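Local coordinates for uncharacterized protein (Bacteroides eggerthii DSM 20697, PDB 4ECO), which is of unknown function but has a leucine-rich repeat fold, whose curved face commonly binds proteins, so it probably takes part in protein recognition, at residues E117-R122 and K147-Y152; M141-Q146 and L332-C337; S178-L183 and C337-L342. One frame throughout, in Å; residues are numbered along the deposited sequence. Where two conformers were deposited one is given.

Interaction 1 (E117-R122 and K147-Y152); sequences EKVNER and KTFVDY. With NA (sodium ion), chain C.
Val-119 meets the helix end through one methyl: its CG1 lies 3.7 Å from CZ of Phe-149 and 4.0 Å from CG2 of Thr-148. Toward Thr-148 the approach is tip to tip, methyl against methyl; the valine and the phenylalanine instead run past each other in opposite directions, with CG1 reaching the far end of the ring obliquely. Thr-148 has CG2 swung opposite its backbone N, which lays that methyl 3.7 Å above the plane of the Phe-149 ring, off toward the rim. The three side chains thus form one small apolar patch, which Tyr-257 of strand 253-257 extends by touching Phe-149.

Both segments belong to the long excursion that leaves the leucine-rich repeat solenoid after strand 109-111 and rejoins it at strand 210-214. Here the loop that begins the excursion is tied to the C-terminal turn of helix 144-149.

The polar tie is indirect. A water donates one hydrogen bond to Glu-121 OE2, 2.9 Å away, and another to Thr-148 OG1 at 2.7 Å. The threonine hydroxyl also bonds to the carbonyl of His-144, one turn back on its own helix, while Glu-121 OE1 bonds to His-144 NE2.

The sodium ion is bound at the start of segment 117-122, away from the helix. Glu-117 OE2 lies 2.8 Å from the ion, which Ser-192 O also binds. The same carboxylate takes the backbone N-H groups of Gly-90 and Ser-114, and these donors together with the cation would offset much of its buried negative charge.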
loop_
_atom_site.group_PDB
_atom_site.type_symbol
_atom_site.label_atom_id
_atom_site.label_comp_id
_atom_site.label_asym_id
_atom_site.label_seq_id
_atom_site.Cartn_x
_atom_site.Cartn_y
_atom_site.Cartn_z
ATOM N N GLU A 117 2.749 16.330 6.580
ATOM C CA GLU A 117 2.625 17.676 6.007
ATOM C C GLU A 117 2.126 17.654 4.551
ATOM O O GLU A 117 1.400 18.572 4.151
ATOM C CB GLU A 117 3.960 18.402 6.093
ATOM C CG GLU A 117 4.331 18.772 7.521
ATOM C CD GLU A 117 5.702 19.395 7.665
ATOM O OE1 GLU A 117 6.668 18.815 7.109
ATOM O OE2 GLU A 117 5.816 20.451 8.339
ATOM N N LYS A 118 2.447 16.582 3.793
ATOM C CA LYS A 118 1.997 16.419 2.410
ATOM C C LYS A 118 0.517 16.027 2.351
ATOM O O LYS A 118 -0.102 16.224 1.305
ATOM C CB LYS A 118 2.858 15.371 1.642
ATOM C CG LYS A 118 4.271 15.833 1.198
ATOM C CD LYS A 118 4.301 17.102 0.303
ATOM C CE LYS A 118 4.935 18.259 1.044
ATOM N NZ LYS A 118 4.607 19.586 0.478
ATOM N N VAL A 119 -0.048 15.471 3.452
ATOM C CA VAL A 119 -1.469 15.031 3.506
ATOM C C VAL A 119 -2.251 15.810 4.594
ATOM O O VAL A 119 -3.296 15.345 5.052
ATOM C CB VAL A 119 -1.656 13.487 3.689
ATOM C CG1 VAL A 119 -1.170 12.728 2.463
ATOM C CG2 VAL A 119 -0.980 12.966 4.952
ATOM N N ASN A 120 -1.747 16.996 4.981
ATOM C CA ASN A 120 -2.359 17.899 5.966
ATOM C C ASN A 120 -2.751 17.137 7.277
ATOM O O ASN A 120 -3.898 17.194 7.741
ATOM C CB ASN A 120 -3.588 18.620 5.351
ATOM C CG ASN A 120 -4.173 19.723 6.192
ATOM O OD1 ASN A 120 -3.505 20.369 7.026
ATOM N ND2 ASN A 120 -5.455 19.952 5.989
ATOM N N GLU A 121 -1.773 16.420 7.861
ATOM C CA GLU A 121 -1.942 15.667 9.106
ATOM C C GLU A 121 -0.797 15.897 10.042
ATOM O O GLU A 121 0.355 15.879 9.606
ATOM C CB GLU A 121 -2.048 14.169 8.827
ATOM C CG GLU A 121 -3.371 13.718 8.238
ATOM C CD GLU A 121 -3.509 12.214 8.164
ATOM O OE1 GLU A 121 -3.400 11.548 9.223
ATOM O OE2 GLU A 121 -3.738 11.700 7.044
ATOM N N ARG A 122 -1.081 16.075 11.337
ATOM C CA ARG A 122 0.002 16.198 12.314
ATOM C C ARG A 122 0.305 14.798 12.812
ATOM O O ARG A 122 -0.599 14.139 13.344
ATOM C CB ARG A 122 -0.367 17.152 13.454
ATOM C CG ARG A 122 0.690 18.224 13.707
ATOM C CD ARG A 122 0.417 19.090 14.934
ATOM N NE ARG A 122 -0.996 19.459 15.099
ATOM C CZ ARG A 122 -1.624 20.427 14.431
ATOM N NH1 ARG A 122 -0.986 21.124 13.497
ATOM N NH2 ARG A 122 -2.903 20.675 14.663
ATOM N N LYS A 147 -0.723 2.817 5.802
ATOM C CA LYS A 147 -2.150 2.978 5.528
ATOM C C LYS A 147 -2.408 4.109 4.538
ATOM O O LYS A 147 -3.343 3.991 3.749
ATOM C CB LYS A 147 -3.011 3.176 6.808
ATOM C CG LYS A 147 -2.624 4.326 7.749
ATOM C CD LYS A 147 -3.677 4.560 8.865
ATOM C CE LYS A 147 -3.207 5.410 10.047
ATOM N NZ LYS A 147 -2.359 4.649 11.031
ATOM N N THR A 148 -1.569 5.151 4.530
ATOM C CA THR A 148 -1.775 6.338 3.695
ATOM C C THR A 148 -1.320 6.166 2.246
ATOM O O THR A 148 -2.056 6.598 1.341
ATOM C CB THR A 148 -1.052 7.565 4.289
ATOM O OG1 THR A 148 -1.359 7.622 5.669
ATOM C CG2 THR A 148 -1.476 8.893 3.628
ATOM N N PHE A 149 -0.110 5.603 2.033
ATOM C CA PHE A 149 0.455 5.536 0.696
ATOM C C PHE A 149 0.718 4.145 0.136
ATOM O O PHE A 149 1.094 4.062 -1.049
ATOM C CB PHE A 149 1.809 6.270 0.702
ATOM C CG PHE A 149 1.751 7.718 1.117
ATOM C CD1 PHE A 149 1.298 8.696 0.232
ATOM C CD2 PHE A 149 2.141 8.107 2.397
ATOM C CE1 PHE A 149 1.251 10.032 0.613
ATOM C CE2 PHE A 149 2.118 9.443 2.769
ATOM C CZ PHE A 149 1.667 10.398 1.874
ATOM N N VAL A 150 0.581 3.062 0.947
ATOM C CA VAL A 150 0.997 1.739 0.463
ATOM C C VAL A 150 -0.174 0.718 0.423
ATOM O O VAL A 150 -0.339 0.013 -0.592
ATOM C CB VAL A 150 2.182 1.187 1.320
ATOM C CG1 VAL A 150 2.778 -0.061 0.704
ATOM C CG2 VAL A 150 3.268 2.237 1.530
ATOM N N ASP A 151 -0.932 0.597 1.520
ATOM C CA ASP A 151 -2.040 -0.363 1.608
ATOM C C ASP A 151 -3.080 -0.135 0.544
ATOM O O ASP A 151 -3.452 1.014 0.268
ATOM C CB ASP A 151 -2.726 -0.307 2.974
ATOM C CG ASP A 151 -1.985 -1.026 4.069
ATOM O OD1 ASP A 151 -1.116 -1.891 3.741
ATOM O OD2 ASP A 151 -2.294 -0.763 5.254
ATOM N N TYR A 152 -3.515 -1.258 -0.060
ATOM C CA TYR A 152 -4.496 -1.330 -1.148
ATOM C C TYR A 152 -5.128 -2.742 -1.188
ATOM O O TYR A 152 -4.420 -3.729 -0.920
ATOM C CB TYR A 152 -3.768 -0.996 -2.467
ATOM C CG TYR A 152 -4.597 -0.864 -3.727
ATOM C CD1 TYR A 152 -5.369 0.273 -3.962
ATOM C CD2 TYR A 152 -4.453 -1.772 -4.772
ATOM C CE1 TYR A 152 -6.070 0.438 -5.158
ATOM C CE2 TYR A 152 -5.143 -1.611 -5.972
ATOM C CZ TYR A 152 -5.940 -0.500 -6.165
ATOM O OH TYR A 152 -6.604 -0.360 -7.353
HETATM NA NA NA C . 5.522 23.062 7.312
HETATM O O HOH W 1 -3.598 8.945 6.320
#

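Interaction 2 (M141-Q146 and L332-C337); sequences MRMHYQ and LGMLEC
Met-143 and Met-334, both selenomethionine in this crystal, cross obliquely with their selenium atoms 3.7 Å apart. The Met-143 chain curls so that SE and CE face Met-334. Met-334 stays extended as far as SE and then turns at chi3 (63°), which tucks its CE against Gln-146. That methyl touches the glutamine along its length, from CB to the amide, and comes nearest to OE1 at 3.6 Å. Gln-146 has CG anti to its backbone N and bends at chi2, bringing the amide round to the strand; there a water donates to OE1 at 3.0 Å and weakly to Leu-335 O, while NE2 bonds to Asp-151.

Tyr-145 and Glu-336 cross at about a right angle, the ring and carboxylate planes 30° apart. Glu-336 OE2 approaches CE1 of the tyrosine obliquely at 3.5 Å. A second water, in the ring plane at its edge, bonds to Tyr-145 OH and donates to Glu-336 OE2, which also accepts the backbone N-H of Gly-313. A phenylalanine in place of Tyr-145 would probably leave that water without its anchor on the helix side, breaking the bridge to the carboxylate.

Met-334 and Glu-336 alternate with Leu-335, which turns away into the solenoid core, so helix 144-149 rests on the strand-lined concave face of the leucine-rich repeats. Strands 309-311 and 354-359 flank strand 334-336, their Tyr-311 and Ser-357 each touching both Gln-146 and Met-334, and Tyr-311 OH bonds to the carbonyl of Arg-142.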
loop_
_atom_site.group_PDB
_atom_site.type_symbol
_atom_site.label_atom_id
_atom_site.label_comp_id
_atom_site.label_asym_id
_atom_site.label_seq_id
_atom_site.Cartn_x
_atom_site.Cartn_y
_atom_site.Cartn_z
HETATM N N MSE A 141 0.859 4.551 14.755
HETATM C CA MSE A 141 1.640 5.642 14.198
HETATM C C MSE A 141 2.689 5.122 13.242
HETATM O O MSE A 141 2.803 5.678 12.152
HETATM C CB MSE A 141 2.252 6.511 15.317
HETATM C CG MSE A 141 1.189 7.433 15.957
HETATM SE SE MSE A 141 -0.279 8.091 14.670
HETATM C CE MSE A 141 -1.605 7.375 15.582
ATOM N N ARG A 142 3.382 4.018 13.589
ATOM C CA ARG A 142 4.366 3.366 12.721
ATOM C C ARG A 142 3.729 2.967 11.379
ATOM O O ARG A 142 4.356 3.117 10.332
ATOM C CB ARG A 142 4.950 2.117 13.416
ATOM C CG ARG A 142 6.059 2.398 14.406
ATOM C CD ARG A 142 6.775 1.133 14.809
ATOM N NE ARG A 142 8.127 1.421 15.293
ATOM C CZ ARG A 142 8.944 0.527 15.839
ATOM N NH1 ARG A 142 8.555 -0.731 15.994
ATOM N NH2 ARG A 142 10.146 0.890 16.256
HETATM N N MSE A 143 2.468 2.501 11.422
HETATM C CA MSE A 143 1.671 2.051 10.271
HETATM C C MSE A 143 1.028 3.191 9.496
HETATM O O MSE A 143 0.345 2.918 8.503
HETATM C CB MSE A 143 0.541 1.111 10.748
HETATM C CG MSE A 143 1.029 -0.169 11.425
HETATM SE SE MSE A 143 2.333 -1.137 10.385
HETATM C CE MSE A 143 1.216 -1.583 8.831
ATOM N N HIS A 144 1.217 4.454 9.934
ATOM C CA HIS A 144 0.592 5.614 9.286
ATOM C C HIS A 144 1.027 5.764 7.827
ATOM O O HIS A 144 0.159 6.053 7.004
ATOM C CB HIS A 144 0.850 6.937 10.035
ATOM C CG HIS A 144 0.096 8.091 9.459
ATOM N ND1 HIS A 144 0.506 8.712 8.284
ATOM C CD2 HIS A 144 -1.034 8.689 9.904
ATOM C CE1 HIS A 144 -0.404 9.641 8.040
ATOM N NE2 HIS A 144 -1.341 9.676 8.995
ATOM N N TYR A 145 2.343 5.608 7.499
ATOM C CA TYR A 145 2.767 5.776 6.114
ATOM C C TYR A 145 2.157 4.677 5.269
ATOM O O TYR A 145 1.662 4.944 4.162
ATOM C CB TYR A 145 4.300 5.796 5.960
ATOM C CG TYR A 145 4.771 6.125 4.549
ATOM C CD1 TYR A 145 4.955 5.125 3.600
ATOM C CD2 TYR A 145 5.064 7.432 4.178
ATOM C CE1 TYR A 145 5.411 5.419 2.315
ATOM C CE2 TYR A 145 5.517 7.738 2.894
ATOM C CZ TYR A 145 5.681 6.731 1.966
ATOM O OH TYR A 145 6.132 7.041 0.715
ATOM N N GLN A 146 2.142 3.453 5.826
ATOM C CA GLN A 146 1.617 2.257 5.195
ATOM C C GLN A 146 0.138 2.421 4.832
ATOM O O GLN A 146 -0.204 2.239 3.659
ATOM C CB GLN A 146 1.820 1.043 6.123
ATOM C CG GLN A 146 1.405 -0.318 5.544
ATOM C CD GLN A 146 2.213 -0.774 4.360
ATOM O OE1 GLN A 146 3.365 -0.380 4.154
ATOM N NE2 GLN A 146 1.611 -1.631 3.550
ATOM N N LEU A 332 14.191 -7.688 9.674
ATOM C CA LEU A 332 13.335 -7.020 8.678
ATOM C C LEU A 332 11.947 -7.676 8.547
ATOM O O LEU A 332 11.854 -8.885 8.350
ATOM C CB LEU A 332 14.004 -6.967 7.293
ATOM C CG LEU A 332 13.259 -6.202 6.174
ATOM C CD1 LEU A 332 13.087 -4.715 6.512
ATOM C CD2 LEU A 332 13.972 -6.367 4.860
ATOM N N GLY A 333 10.894 -6.863 8.619
ATOM C CA GLY A 333 9.520 -7.346 8.519
ATOM C C GLY A 333 8.629 -6.602 7.543
ATOM O O GLY A 333 7.570 -7.109 7.143
HETATM N N MSE A 334 9.028 -5.381 7.162
HETATM C CA MSE A 334 8.232 -4.571 6.228
HETATM C C MSE A 334 9.130 -3.876 5.220
HETATM O O MSE A 334 10.099 -3.199 5.596
HETATM C CB MSE A 334 7.383 -3.539 6.963
HETATM C CG MSE A 334 6.196 -4.131 7.708
HETATM SE SE MSE A 334 5.232 -2.779 8.749
HETATM C CE MSE A 334 4.623 -1.585 7.253
ATOM N N LEU A 335 8.813 -4.075 3.920
ATOM C CA LEU A 335 9.552 -3.443 2.833
ATOM C C LEU A 335 8.594 -2.963 1.771
ATOM O O LEU A 335 7.718 -3.738 1.333
ATOM C CB LEU A 335 10.591 -4.404 2.239
ATOM C CG LEU A 335 11.427 -3.904 1.067
ATOM C CD1 LEU A 335 12.326 -2.700 1.474
ATOM C CD2 LEU A 335 12.237 -5.033 0.492
ATOM N N GLU A 336 8.738 -1.677 1.378
ATOM C CA GLU A 336 7.949 -1.103 0.289
ATOM C C GLU A 336 8.925 -0.316 -0.596
ATOM O O GLU A 336 9.766 0.438 -0.080
ATOM C CB GLU A 336 6.708 -0.281 0.763
ATOM C CG GLU A 336 6.906 1.156 1.258
ATOM C CD GLU A 336 7.133 2.241 0.217
ATOM O OE1 GLU A 336 6.834 2.006 -0.975
ATOM O OE2 GLU A 336 7.605 3.335 0.596
ATOM N N CYS A 337 8.854 -0.559 -1.929
ATOM C CA CYS A 337 9.688 0.087 -2.951
ATOM C C CYS A 337 8.811 0.626 -4.087
ATOM O O CYS A 337 9.246 0.633 -5.243
ATOM C CB CYS A 337 10.754 -0.862 -3.492
ATOM S SG CYS A 337 11.686 -1.741 -2.227
HETATM O O HOH W 2 6.544 5.140 -0.815
HETATM O O HOH W 3 4.936 -2.523 2.745
#

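Interaction 3 (S178-L183 and C337-L342); sequences SSRITL and CLYNQL
Two asparagine amides grip Cys-337 O, Asn-340 ND2 at 3.0 Å and Asn-363 ND2, in the turn from which Tyr-339 reaches toward Arg-180 and Thr-182. The Asn-340 bond is fairly straight, 157° at the hydrogen, although the donor sits above the carbonyl plane. Asn-340 ND2 also bonds to Ile-312 O, and its OD1 takes the N-H of Leu-317. Asn-340 falls at the asparagine position of the LxxLxLxxNxL motif, with Cys-337 at a leucine position, and links its coil to the preceding one as Asn-363 links the next to this.

Across the contact, the tyrosine hydroxyl does most of the touching. Tyr-339 CG lies opposite the carbonyl carbon (chi1 -52°), and the ring extends toward the loop of residues 178-183. Thr-182 crosses it at about a right angle, CG2 lying 3.5 Å from Tyr-339 OH and 4.0 Å from CZ. Arg-180, bent at chi3, brings NH1 to 3.9 Å from Tyr-339 OH, which sits at the edge of the guanidinium, near its plane.

Both Tyr-339 and Arg-180 have aromatic partners elsewhere: the tyrosine stacks with Tyr-314 and Tyr-362, the arginine makes a cation-pi contact with Tyr-152. With no hydrogen bond or salt bridge between the segments, the contact rests on van der Waals touches at the solvent-facing rim, and tyrosine and arginine are probably positioned more by those rings than by each other.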
loop_
_atom_site.group_PDB
_atom_site.type_symbol
_atom_site.label_atom_id
_atom_site.label_comp_id
_atom_site.label_asym_id
_atom_site.label_seq_id
_atom_site.Cartn_x
_atom_site.Cartn_y
_atom_site.Cartn_z
ATOM N N SER A 178 -11.299 2.709 -2.403
ATOM C CA SER A 178 -9.883 3.038 -2.339
ATOM C C SER A 178 -9.661 4.306 -1.546
ATOM O O SER A 178 -10.393 5.294 -1.714
ATOM C CB SER A 178 -9.319 3.190 -3.746
ATOM O OG SER A 178 -9.581 2.039 -4.537
ATOM N N SER A 179 -8.671 4.259 -0.659
ATOM C CA SER A 179 -8.289 5.375 0.210
ATOM C C SER A 179 -6.807 5.763 0.031
ATOM O O SER A 179 -6.397 6.823 0.519
ATOM C CB SER A 179 -8.556 5.003 1.667
ATOM O OG SER A 179 -8.079 3.696 1.951
ATOM N N ARG A 180 -6.010 4.909 -0.658
ATOM C CA ARG A 180 -4.574 5.099 -0.838
ATOM C C ARG A 180 -4.299 6.336 -1.676
ATOM O O ARG A 180 -4.900 6.517 -2.739
ATOM C CB ARG A 180 -3.902 3.854 -1.462
ATOM C CG ARG A 180 -2.397 3.982 -1.696
ATOM C CD ARG A 180 -1.714 2.700 -2.144
ATOM N NE ARG A 180 -2.209 2.212 -3.427
ATOM C CZ ARG A 180 -1.810 2.645 -4.615
ATOM N NH1 ARG A 180 -0.895 3.609 -4.710
ATOM N NH2 ARG A 180 -2.337 2.135 -5.720
ATOM N N ILE A 181 -3.386 7.195 -1.159
ATOM C CA ILE A 181 -2.932 8.416 -1.805
ATOM C C ILE A 181 -1.741 8.099 -2.689
ATOM O O ILE A 181 -0.839 7.357 -2.291
ATOM C CB ILE A 181 -2.577 9.526 -0.759
ATOM C CG1 ILE A 181 -3.706 9.805 0.246
ATOM C CG2 ILE A 181 -2.022 10.812 -1.383
ATOM C CD1 ILE A 181 -5.080 10.172 -0.330
ATOM N N THR A 182 -1.744 8.690 -3.893
ATOM C CA THR A 182 -0.632 8.634 -4.817
ATOM C C THR A 182 -0.130 10.045 -4.951
ATOM O O THR A 182 -0.913 10.954 -5.254
ATOM C CB THR A 182 -0.999 7.991 -6.164
ATOM O OG1 THR A 182 -1.556 6.688 -5.949
ATOM C CG2 THR A 182 0.216 7.915 -7.124
ATOM N N LEU A 183 1.165 10.250 -4.695
ATOM C CA LEU A 183 1.728 11.582 -4.830
ATOM C C LEU A 183 1.771 12.032 -6.271
ATOM O O LEU A 183 2.154 11.265 -7.167
ATOM C CB LEU A 183 3.147 11.674 -4.262
ATOM C CG LEU A 183 3.347 11.674 -2.781
ATOM C CD1 LEU A 183 4.737 12.108 -2.484
ATOM C CD2 LEU A 183 2.397 12.619 -2.078
ATOM N N CYS A 337 8.854 -0.559 -1.929
ATOM C CA CYS A 337 9.688 0.087 -2.951
ATOM C C CYS A 337 8.811 0.626 -4.087
ATOM O O CYS A 337 9.246 0.633 -5.243
ATOM C CB CYS A 337 10.754 -0.862 -3.492
ATOM S SG CYS A 337 11.686 -1.741 -2.227
ATOM N N LEU A 338 7.588 1.076 -3.765
ATOM C CA LEU A 338 6.682 1.665 -4.743
ATOM C C LEU A 338 7.357 2.767 -5.539
ATOM O O LEU A 338 8.083 3.576 -4.966
ATOM C CB LEU A 338 5.458 2.251 -4.043
ATOM C CG LEU A 338 4.385 1.285 -3.581
ATOM C CD1 LEU A 338 3.562 1.915 -2.478
ATOM C CD2 LEU A 338 3.460 0.934 -4.712
ATOM N N TYR A 339 7.153 2.782 -6.850
ATOM C CA TYR A 339 7.641 3.802 -7.769
ATOM C C TYR A 339 9.139 4.037 -7.631
ATOM O O TYR A 339 9.596 5.109 -7.216
ATOM C CB TYR A 339 6.876 5.129 -7.586
ATOM C CG TYR A 339 5.377 4.980 -7.646
ATOM C CD1 TYR A 339 4.708 4.958 -8.864
ATOM C CD2 TYR A 339 4.623 4.867 -6.487
ATOM C CE1 TYR A 339 3.318 4.838 -8.924
ATOM C CE2 TYR A 339 3.233 4.744 -6.536
ATOM C CZ TYR A 339 2.584 4.738 -7.757
ATOM O OH TYR A 339 1.213 4.632 -7.801
ATOM N N ASN A 340 9.899 3.016 -7.994
ATOM C CA ASN A 340 11.351 3.061 -8.077
ATOM C C ASN A 340 11.691 2.721 -9.530
ATOM O O ASN A 340 10.809 2.824 -10.384
ATOM C CB ASN A 340 12.012 2.125 -7.041
ATOM C CG ASN A 340 12.329 2.772 -5.711
ATOM O OD1 ASN A 340 13.417 3.326 -5.516
ATOM N ND2 ASN A 340 11.421 2.649 -4.743
ATOM N N GLN A 341 12.919 2.298 -9.818
ATOM C CA GLN A 341 13.315 1.925 -11.168
ATOM C C GLN A 341 13.892 0.522 -11.164
ATOM O O GLN A 341 14.795 0.224 -11.960
ATOM C CB GLN A 341 14.356 2.917 -11.682
ATOM C CG GLN A 341 13.849 4.275 -12.108
ATOM C CD GLN A 341 15.024 4.992 -12.734
ATOM O OE1 GLN A 341 15.830 5.619 -12.038
ATOM N NE2 GLN A 341 15.226 4.803 -14.049
ATOM N N LEU A 342 13.432 -0.315 -10.199
ATOM C CA LEU A 342 13.931 -1.676 -9.987
ATOM C C LEU A 342 13.785 -2.481 -11.265
ATOM O O LEU A 342 12.692 -2.572 -11.815
ATOM C CB LEU A 342 13.217 -2.376 -8.811
ATOM C CG LEU A 342 13.369 -1.775 -7.400
ATOM C CD1 LEU A 342 12.442 -2.456 -6.450
ATOM C CD2 LEU A 342 14.769 -1.925 -6.873
#

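In the fold
Interaction 2 is the buried one, interaction 1 is partly buried and interaction 3 lies at the surface. Interactions 1 and 2 share helix 144-149 and are bonded directly, Asp-151 to Gln-146 and Glu-121 to His-144. Interactions 2 and 3 share Cys-337, one using the strand of a repeat and the other the turn that follows it. Interaction 3 also joins interaction 1, through the backbone bond between Thr-148 and Ile-181. Chemistry follows place: selenium, methyl and water-bridged polar groups against the repeat strands, an apolar patch beside a water and a metal-bound loop within the excursion, and loose touches at the rim.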